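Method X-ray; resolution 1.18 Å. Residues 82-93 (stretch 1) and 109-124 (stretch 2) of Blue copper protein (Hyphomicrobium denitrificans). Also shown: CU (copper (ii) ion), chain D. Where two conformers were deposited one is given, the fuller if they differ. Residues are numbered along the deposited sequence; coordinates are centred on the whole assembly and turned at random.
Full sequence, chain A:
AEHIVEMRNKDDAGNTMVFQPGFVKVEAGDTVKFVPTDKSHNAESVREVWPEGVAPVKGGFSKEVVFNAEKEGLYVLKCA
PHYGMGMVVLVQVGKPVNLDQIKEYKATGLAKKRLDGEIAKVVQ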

ATOM      1  N   HIS A  82      -3.744  -9.792  -7.169  1.00 10.51           N
ATOM      2  CA  HIS A  82      -2.904 -10.496  -6.215  1.00  9.79           C
ATOM      3  C   HIS A  82      -3.154 -10.201  -4.752  1.00  9.82           C
ATOM      4  O   HIS A  82      -2.407 -10.650  -3.901  1.00 10.65           O
ATOM      5  CB  HIS A  82      -1.420 -10.295  -6.527  1.00 10.81           C
ATOM      6  CG  HIS A  82      -1.058 -10.755  -7.904  1.00 10.96           C
ATOM      7  ND1 HIS A  82      -0.368  -9.885  -8.719  1.00 10.56           N
ATOM      8  CD2 HIS A  82      -1.222 -11.906  -8.558  1.00 11.65           C
ATOM      9  CE1 HIS A  82      -0.161 -10.530  -9.871  1.00 11.49           C
ATOM     10  NE2 HIS A  82      -0.701 -11.745  -9.790  1.00 11.63           N
ATOM     11  N   TYR A  83      -4.232  -9.491  -4.441  1.00 10.68           N
ATOM     12  CA  TYR A  83      -4.487  -9.168  -3.031  1.00 10.52           C
ATOM     13  C   TYR A  83      -4.574 -10.388  -2.171  1.00 12.13           C
ATOM     14  O   TYR A  83      -3.975 -10.458  -1.092  1.00 13.22           O
ATOM     15  CB  TYR A  83      -5.770  -8.380  -2.921  1.00 11.47           C
ATOM     16  CG  TYR A  83      -6.053  -7.724  -1.598  1.00 10.70           C
ATOM     17  CD1 TYR A  83      -5.071  -7.211  -0.779  1.00 10.46           C
ATOM     18  CD2 TYR A  83      -7.363  -7.598  -1.168  1.00 13.09           C
ATOM     19  CE1 TYR A  83      -5.371  -6.612   0.404  1.00 12.14           C
ATOM     20  CE2 TYR A  83      -7.678  -6.981   0.027  1.00 14.43           C
ATOM     21  CZ  TYR A  83      -6.673  -6.486   0.832  1.00 12.58           C
ATOM     22  OH  TYR A  83      -6.924  -5.869   2.019  1.00 15.19           O
ATOM     23  N   GLY A  84      -5.279 -11.402  -2.666  1.00 13.17           N
ATOM     24  CA  GLY A  84      -5.381 -12.652  -1.955  1.00 16.14           C
ATOM     25  C   GLY A  84      -4.115 -13.417  -1.791  1.00 14.75           C
ATOM     26  O   GLY A  84      -3.978 -14.296  -0.911  1.00 17.71           O
ATOM     27  N   MET A  85      -3.107 -13.129  -2.592  1.00 12.92           N
ATOM     28  CA  MET A  85      -1.779 -13.686  -2.516  1.00 13.54           C
ATOM     29  C   MET A  85      -0.894 -12.815  -1.668  1.00 13.53           C
ATOM     30  O   MET A  85       0.302 -13.032  -1.598  1.00 14.60           O
ATOM     31  CB  MET A  85      -1.192 -13.839  -3.928  0.50 15.12           C
ATOM     32  CG  MET A  85      -1.787 -15.003  -4.708  0.50 15.41           C
ATOM     33  SD  MET A  85      -1.443 -15.152  -6.474  0.50 24.46           S
ATOM     34  CE  MET A  85      -2.826 -14.312  -7.059  0.50 29.76           C
ATOM     35  N   GLY A  86      -1.458 -11.798  -1.024  1.00 12.25           N
ATOM     36  CA  GLY A  86      -0.625 -11.003  -0.136  1.00 12.37           C
ATOM     37  C   GLY A  86      -0.132  -9.693  -0.693  1.00 11.03           C
ATOM     38  O   GLY A  86       0.648  -9.038  -0.013  1.00 11.41           O
ATOM     39  N   MET A  87      -0.552  -9.266  -1.891  1.00  9.89           N
ATOM     40  CA  MET A  87       0.038  -8.082  -2.489  1.00  9.25           C
ATOM     41  C   MET A  87      -0.721  -6.826  -2.017  1.00  8.25           C
ATOM     42  O   MET A  87      -1.714  -6.398  -2.561  1.00  8.50           O
ATOM     43  CB  MET A  87       0.053  -8.201  -4.009  1.00  8.98           C
ATOM     44  CG  MET A  87       0.968  -7.142  -4.631  1.00  8.93           C
ATOM     45  SD  MET A  87       1.506  -7.650  -6.291  1.00 10.35           S
ATOM     46  CE  MET A  87       2.397  -6.135  -6.728  1.00 12.03           C
ATOM     47  N   VAL A  88      -0.201  -6.304  -0.900  1.00  8.28           N
ATOM     48  CA  VAL A  88      -0.752  -5.225  -0.125  1.00  8.13           C
ATOM     49  C   VAL A  88       0.369  -4.301   0.326  1.00  8.01           C
ATOM     50  O   VAL A  88       1.492  -4.793   0.571  1.00  8.63           O
ATOM     51  CB  VAL A  88      -1.626  -5.706   1.046  1.00  8.59           C
ATOM     52  CG1 VAL A  88      -0.828  -6.501   2.072  1.00 10.39           C
ATOM     53  CG2 VAL A  88      -2.351  -4.573   1.731  1.00  9.86           C
ATOM     54  N   VAL A  89       0.131  -3.022   0.439  1.00  8.14           N
ATOM     55  CA  VAL A  89       1.113  -2.024   0.840  1.00  8.05           C
ATOM     56  C   VAL A  89       0.434  -1.024   1.749  1.00  7.71           C
ATOM     57  O   VAL A  89      -0.749  -0.713   1.604  1.00  8.52           O
ATOM     58  CB  VAL A  89       1.742  -1.366  -0.397  1.00  8.33           C
ATOM     59  CG1 VAL A  89       0.684  -0.720  -1.308  1.00  9.68           C
ATOM     60  CG2 VAL A  89       2.812  -0.348  -0.030  1.00 10.41           C
ATOM     61  N   LEU A  90       1.217  -0.479   2.675  1.00  8.12           N
ATOM     62  CA  LEU A  90       0.765   0.463   3.663  1.00  8.04           C
ATOM     63  C   LEU A  90       1.621   1.734   3.550  1.00  8.01           C
ATOM     64  O   LEU A  90       2.841   1.680   3.707  1.00  9.22           O
ATOM     65  CB  LEU A  90       0.886  -0.120   5.060  1.00  8.36           C
ATOM     66  CG  LEU A  90       0.382   0.744   6.236  1.00  8.95           C
ATOM     67  CD1 LEU A  90      -1.084   1.060   6.081  1.00 11.06           C
ATOM     68  CD2 LEU A  90       0.642   0.069   7.580  1.00 10.39           C
ATOM     69  N   VAL A  91       0.978   2.865   3.313  1.00  8.83           N
ATOM     70  CA  VAL A  91       1.668   4.150   3.245  1.00  8.84           C
ATOM     71  C   VAL A  91       1.243   4.951   4.470  1.00  9.34           C
ATOM     72  O   VAL A  91       0.040   5.153   4.689  1.00  9.89           O
ATOM     73  CB  VAL A  91       1.322   4.927   1.978  1.00  9.75           C
ATOM     74  CG1 VAL A  91       2.008   6.274   1.943  1.00 11.54           C
ATOM     75  CG2 VAL A  91       1.697   4.116   0.750  1.00 10.75           C
ATOM     76  N   GLN A  92       2.204   5.422   5.238  1.00 10.61           N
ATOM     77  CA  GLN A  92       1.944   6.321   6.366  1.00 10.33           C
ATOM     78  C   GLN A  92       2.309   7.728   5.988  1.00 10.74           C
ATOM     79  O   GLN A  92       3.459   8.002   5.639  1.00 12.00           O
ATOM     80  CB  GLN A  92       2.810   5.909   7.535  1.00 10.52           C
ATOM     81  CG  GLN A  92       2.573   6.829   8.734  1.00 12.22           C
ATOM     82  CD  GLN A  92       3.335   6.376   9.979  1.00 12.56           C
ATOM     83  OE1 GLN A  92       3.808   5.228  10.074  1.00 14.53           O
ATOM     84  NE2 GLN A  92       3.397   7.272  10.952  1.00 14.83           N
ATOM     85  N   VAL A  93       1.327   8.609   6.078  1.00 10.67           N
ATOM     86  CA  VAL A  93       1.521  10.023   5.843  1.00 11.51           C
ATOM     87  C   VAL A  93       1.527  10.728   7.189  1.00 12.08           C
ATOM     88  O   VAL A  93       0.482  10.821   7.847  1.00 12.66           O
ATOM     89  CB  VAL A  93       0.420  10.606   4.932  1.00 11.07           C
ATOM     90  CG1 VAL A  93       0.689  12.077   4.644  1.00 13.30           C
ATOM     91  CG2 VAL A  93       0.288   9.794   3.659  1.00 11.00           C
TER
HETATM   92 CU    CU D 401       0.098  -7.941  -8.353  1.00 11.31          CU
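Stretch 2, residues 109-124: GLAKKRLDGEIAKVVQ

The apolar centre is built by Val88 and Leu90, alternate strand residues whose CA-to-CB bonds point toward the helix of stretch 2. Val88, compact and branched, suits close packing: its CG1 lies 4.1 Å from Leu115 CB. Leu90 CB lies 4.5 Å from Leu115 CD1. Leu90, with chi1 t and chi2 p, carries CD2 to 4.1 Å from Ile119 CG1 and 3.8 Å from Val122 CG2, so its longer side chain reaches both. The CA-to-CB bond of Val89 points away, and Val91 is out of reach of the helix. Helix and strand 88-93 run nearly parallel, N to C, with axes 8.1 Å apart at closest approach and a crossing angle of -23°; after the helix come a type I turn from Ile119 to Val122 and an extended tail.

Toward Gly86 the backbones close in, its CA 4.0 Å from Ala111 CA. Small residues permit this. A CB on Gly86 would fall 2.7 Å from Arg114 NH2, and the positive phi of 100° also favours glycine. Ala111 CB, a single methyl, fits 3.9 Å from Tyr83 CE1.

Polar contacts lie farther out. Arg114, long and with donors at its tip, gives a weak hydrogen bond from NH2 to Gly86 O (3.1 Å), which lies at the edge of the guanidinium. Glu118 is long enough to bring its carboxylate to the strand, its OE2 2.7 Å from Val88 O. At the far end, the extended Gln92 suits its place by offering both donor and acceptor: Val123 N donates to Gln92 OE1 and Gln92 NE2 donates to Val123 O, each at 2.9 Å. At the other end, two waters each donate to Gly84 O, one accepting from Leu110 N and the other from Ala111 N, so that water bridges the loop carbonyl to two amides of stretch 2.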

ATOM      1  N   GLY A 109      -5.884 -14.572   5.483  1.00 20.35           N
ATOM      2  CA  GLY A 109      -4.794 -15.262   4.772  1.00 20.31           C
ATOM      3  C   GLY A 109      -3.486 -14.479   4.609  1.00 18.92           C
ATOM      4  O   GLY A 109      -2.972 -13.881   5.548  1.00 15.61           O
ATOM      5  N   LEU A 110      -2.952 -14.551   3.357  1.00 17.68           N
ATOM      6  CA  LEU A 110      -1.717 -13.871   3.036  1.00 15.46           C
ATOM      7  C   LEU A 110      -1.844 -12.354   3.091  1.00 13.04           C
ATOM      8  O   LEU A 110      -0.885 -11.762   3.507  1.00 12.61           O
ATOM      9  CB  LEU A 110      -1.142 -14.275   1.690  1.00 15.41           C
ATOM     10  CG  LEU A 110      -0.724 -15.740   1.683  1.00 18.25           C
ATOM     11  CD1 LEU A 110      -0.375 -16.133   0.244  1.00 22.00           C
ATOM     12  CD2 LEU A 110       0.415 -16.059   2.642  1.00 25.22           C
ATOM     13  N   ALA A 111      -2.926 -11.717   2.742  1.00 13.30           N
ATOM     14  CA  ALA A 111      -3.029 -10.261   2.912  1.00 13.02           C
ATOM     15  C   ALA A 111      -2.971  -9.886   4.389  1.00 12.03           C
ATOM     16  O   ALA A 111      -2.391  -8.904   4.805  1.00 11.35           O
ATOM     17  CB  ALA A 111      -4.337  -9.798   2.313  1.00 20.13           C
ATOM     18  N   LYS A 112      -3.637 -10.736   5.204  1.00 12.11           N
ATOM     19  CA  LYS A 112      -3.594 -10.498   6.642  1.00 12.14           C
ATOM     20  C   LYS A 112      -2.166 -10.581   7.143  1.00 11.11           C
ATOM     21  O   LYS A 112      -1.702  -9.719   7.904  1.00 11.80           O
ATOM     22  CB  LYS A 112      -4.517 -11.504   7.358  1.00 14.13           C
ATOM     23  CG  LYS A 112      -4.527 -11.404   8.871  1.00 15.39           C
ATOM     24  CD  LYS A 112      -5.449 -12.412   9.515  1.00 20.81           C
ATOM     25  CE  LYS A 112      -5.927 -12.101  10.893  1.00 25.54           C
ATOM     26  NZ  LYS A 112      -6.934 -13.172  11.232  1.00 30.02           N
ATOM     27  N   LYS A 113      -1.437 -11.597   6.756  1.00 11.28           N
ATOM     28  CA  LYS A 113      -0.058 -11.750   7.182  1.00 11.70           C
ATOM     29  C   LYS A 113       0.759 -10.563   6.755  1.00 11.39           C
ATOM     30  O   LYS A 113       1.486  -9.974   7.556  1.00 12.05           O
ATOM     31  CB  LYS A 113       0.525 -13.034   6.577  1.00 13.33           C
ATOM     32  CG  LYS A 113       1.980 -13.239   6.937  1.00 16.84           C
ATOM     33  CD  LYS A 113       2.494 -14.593   6.405  1.00 25.98           C
ATOM     34  CE  LYS A 113       3.997 -14.602   6.700  1.00 32.89           C
ATOM     35  N   ARG A 114       0.661 -10.190   5.497  1.00 11.06           N
ATOM     36  CA  ARG A 114       1.518  -9.124   5.007  1.00 11.03           C
ATOM     37  C   ARG A 114       1.113  -7.773   5.567  1.00 10.50           C
ATOM     38  O   ARG A 114       1.992  -6.989   5.950  1.00 10.98           O
ATOM     39  CB  ARG A 114       1.500  -9.117   3.484  1.00 14.14           C
ATOM     40  CG  ARG A 114       2.011 -10.474   2.926  1.00 19.33           C
ATOM     41  CD  ARG A 114       3.153 -10.177   2.056  1.00 20.32           C
ATOM     42  NE  ARG A 114       3.674 -11.413   1.434  1.00 21.63           N
ATOM     43  CZ  ARG A 114       3.552 -11.736   0.152  1.00 19.27           C
ATOM     44  NH1 ARG A 114       4.111 -12.866  -0.264  1.00 25.05           N
ATOM     45  NH2 ARG A 114       2.912 -11.007  -0.760  1.00 21.56           N
ATOM     46  N   LEU A 115      -0.178  -7.489   5.624  1.00  9.34           N
ATOM     47  CA  LEU A 115      -0.612  -6.210   6.190  1.00  9.70           C
ATOM     48  C   LEU A 115      -0.237  -6.148   7.664  1.00  9.91           C
ATOM     49  O   LEU A 115       0.169  -5.098   8.131  1.00 10.62           O
ATOM     50  CB  LEU A 115      -2.107  -6.012   5.973  1.00 10.61           C
ATOM     51  CG  LEU A 115      -2.676  -4.681   6.507  1.00 11.34           C
ATOM     52  CD1 LEU A 115      -1.992  -3.459   5.927  1.00 12.25           C
ATOM     53  CD2 LEU A 115      -4.173  -4.664   6.191  1.00 14.60           C
ATOM     54  N   ASP A 116      -0.352  -7.233   8.427  1.00 10.33           N
ATOM     55  CA  ASP A 116       0.027  -7.182   9.804  1.00 10.67           C
ATOM     56  C   ASP A 116       1.499  -6.845   9.954  1.00 10.62           C
ATOM     57  O   ASP A 116       1.897  -6.085  10.843  1.00 11.06           O
ATOM     58  CB  ASP A 116      -0.286  -8.501  10.508  1.00 11.53           C
ATOM     59  CG  ASP A 116      -1.733  -8.668  10.875  1.00 13.17           C
ATOM     60  OD1 ASP A 116      -2.561  -7.781  10.599  1.00 15.03           O
ATOM     61  OD2 ASP A 116      -2.043  -9.775  11.412  1.00 16.16           O
ATOM     62  N   GLY A 117       2.340  -7.411   9.093  1.00 10.51           N
ATOM     63  CA  GLY A 117       3.756  -7.072   9.102  1.00 11.20           C
ATOM     64  C   GLY A 117       4.009  -5.598   8.827  1.00 11.33           C
ATOM     65  O   GLY A 117       4.913  -5.006   9.425  1.00 12.44           O
ATOM     66  N   GLU A 118       3.225  -5.051   7.918  1.00  9.75           N
ATOM     67  CA  GLU A 118       3.363  -3.635   7.583  1.00 10.22           C
ATOM     68  C   GLU A 118       2.881  -2.724   8.716  1.00  9.96           C
ATOM     69  O   GLU A 118       3.510  -1.710   9.071  1.00 11.04           O
ATOM     70  CB  GLU A 118       2.637  -3.366   6.266  1.00  9.79           C
ATOM     71  CG  GLU A 118       3.244  -4.130   5.117  1.00 10.25           C
ATOM     72  CD  GLU A 118       2.374  -4.214   3.898  1.00  9.47           C
ATOM     73  OE1 GLU A 118       1.245  -3.695   3.852  1.00  9.97           O
ATOM     74  OE2 GLU A 118       2.882  -4.847   2.903  1.00  9.53           O
ATOM     75  N   ILE A 119       1.762  -3.078   9.291  1.00 10.74           N
ATOM     76  CA  ILE A 119       1.223  -2.304  10.437  1.00 11.13           C
ATOM     77  C   ILE A 119       2.247  -2.253  11.557  1.00 12.38           C
ATOM     78  O   ILE A 119       2.349  -1.222  12.250  1.00 13.09           O
ATOM     79  CB  ILE A 119      -0.098  -2.902  10.916  1.00 12.39           C
ATOM     80  CG1 ILE A 119      -1.231  -2.788   9.911  1.00 10.99           C
ATOM     81  CG2 ILE A 119      -0.471  -2.301  12.295  1.00 13.50           C
ATOM     82  CD1 ILE A 119      -2.448  -3.631  10.239  1.00 13.08           C
ATOM     83  N   ALA A 120       2.999  -3.299  11.785  1.00 12.93           N
ATOM     84  CA  ALA A 120       3.990  -3.335  12.850  1.00 13.62           C
ATOM     85  C   ALA A 120       5.150  -2.368  12.613  1.00 14.61           C
ATOM     86  O   ALA A 120       5.912  -2.048  13.524  1.00 17.66           O
ATOM     87  CB  ALA A 120       4.519  -4.728  13.050  1.00 15.41           C
ATOM     88  N   LYS A 121       5.295  -1.824  11.403  1.00 13.52           N
ATOM     89  CA  LYS A 121       6.307  -0.880  11.055  1.00 13.75           C
ATOM     90  C   LYS A 121       5.841   0.563  11.232  1.00 14.93           C
ATOM     91  O   LYS A 121       6.656   1.489  11.065  1.00 17.85           O
ATOM     92  CB  LYS A 121       6.787  -1.099   9.613  1.00 15.72           C
ATOM     93  CG  LYS A 121       7.454  -2.438   9.463  1.00 17.59           C
ATOM     94  CD  LYS A 121       7.891  -2.729   8.041  1.00 21.76           C
ATOM     95  CE  LYS A 121       8.772  -3.993   7.930  1.00 24.81           C
ATOM     96  N   VAL A 122       4.583   0.758  11.559  1.00 13.97           N
ATOM     97  CA  VAL A 122       4.061   2.127  11.749  1.00 14.33           C
ATOM     98  C   VAL A 122       4.911   2.916  12.734  1.00 17.27           C
ATOM     99  O   VAL A 122       5.300   2.397  13.772  1.00 20.18           O
ATOM    100  CB  VAL A 122       2.586   2.075  12.129  1.00 12.97           C
ATOM    101  CG1 VAL A 122       2.059   3.385  12.672  1.00 14.40           C
ATOM    102  CG2 VAL A 122       1.862   1.649  10.841  1.00 13.91           C
ATOM    103  N   VAL A 123       5.177   4.183  12.382  1.00 19.96           N
ATOM    104  CA  VAL A 123       6.025   4.989  13.262  1.00 22.58           C
ATOM    105  C   VAL A 123       5.142   5.807  14.175  1.00 22.94           C
ATOM    106  O   VAL A 123       4.438   6.672  13.626  1.00 20.55           O
ATOM    107  CB  VAL A 123       6.930   5.896  12.428  1.00 26.45           C
ATOM    108  CG1 VAL A 123       7.867   6.715  13.312  1.00 33.28           C
ATOM    109  CG2 VAL A 123       7.748   5.087  11.418  1.00 31.85           C
ATOM    110  N   GLN A 124       5.179   5.604  15.437  1.00 30.69           N
ATOM    111  CA  GLN A 124       4.333   6.309  16.399  1.00 40.03           C
ATOM    112  C   GLN A 124       5.148   7.283  17.246  1.00 44.76           C
ATOM    113  O   GLN A 124       4.787   8.462  17.391  1.00 45.87           O
ATOM    114  CB  GLN A 124       3.589   5.315  17.302  1.00 39.10           C
ATOM    115  CG  GLN A 124       2.648   4.360  16.546  1.00 44.11           C
ATOM    116  CD  GLN A 124       1.841   3.482  17.489  1.00 50.23           C
ATOM    117  OE1 GLN A 124       2.070   2.251  17.555  1.00 51.88           O
ATOM    118  NE2 GLN A 124       0.895   4.116  18.228  1.00 50.40           N
ATOM    119  OXT GLN A 124       6.196   6.892  17.829  1.00 45.52           O
TER
HETATM  120  O   HOH W   1      -4.554 -15.796   1.219  1.00 34.68           O
HETATM  121  O   HOH W   2      -4.991 -13.120   1.361  1.00 39.87           O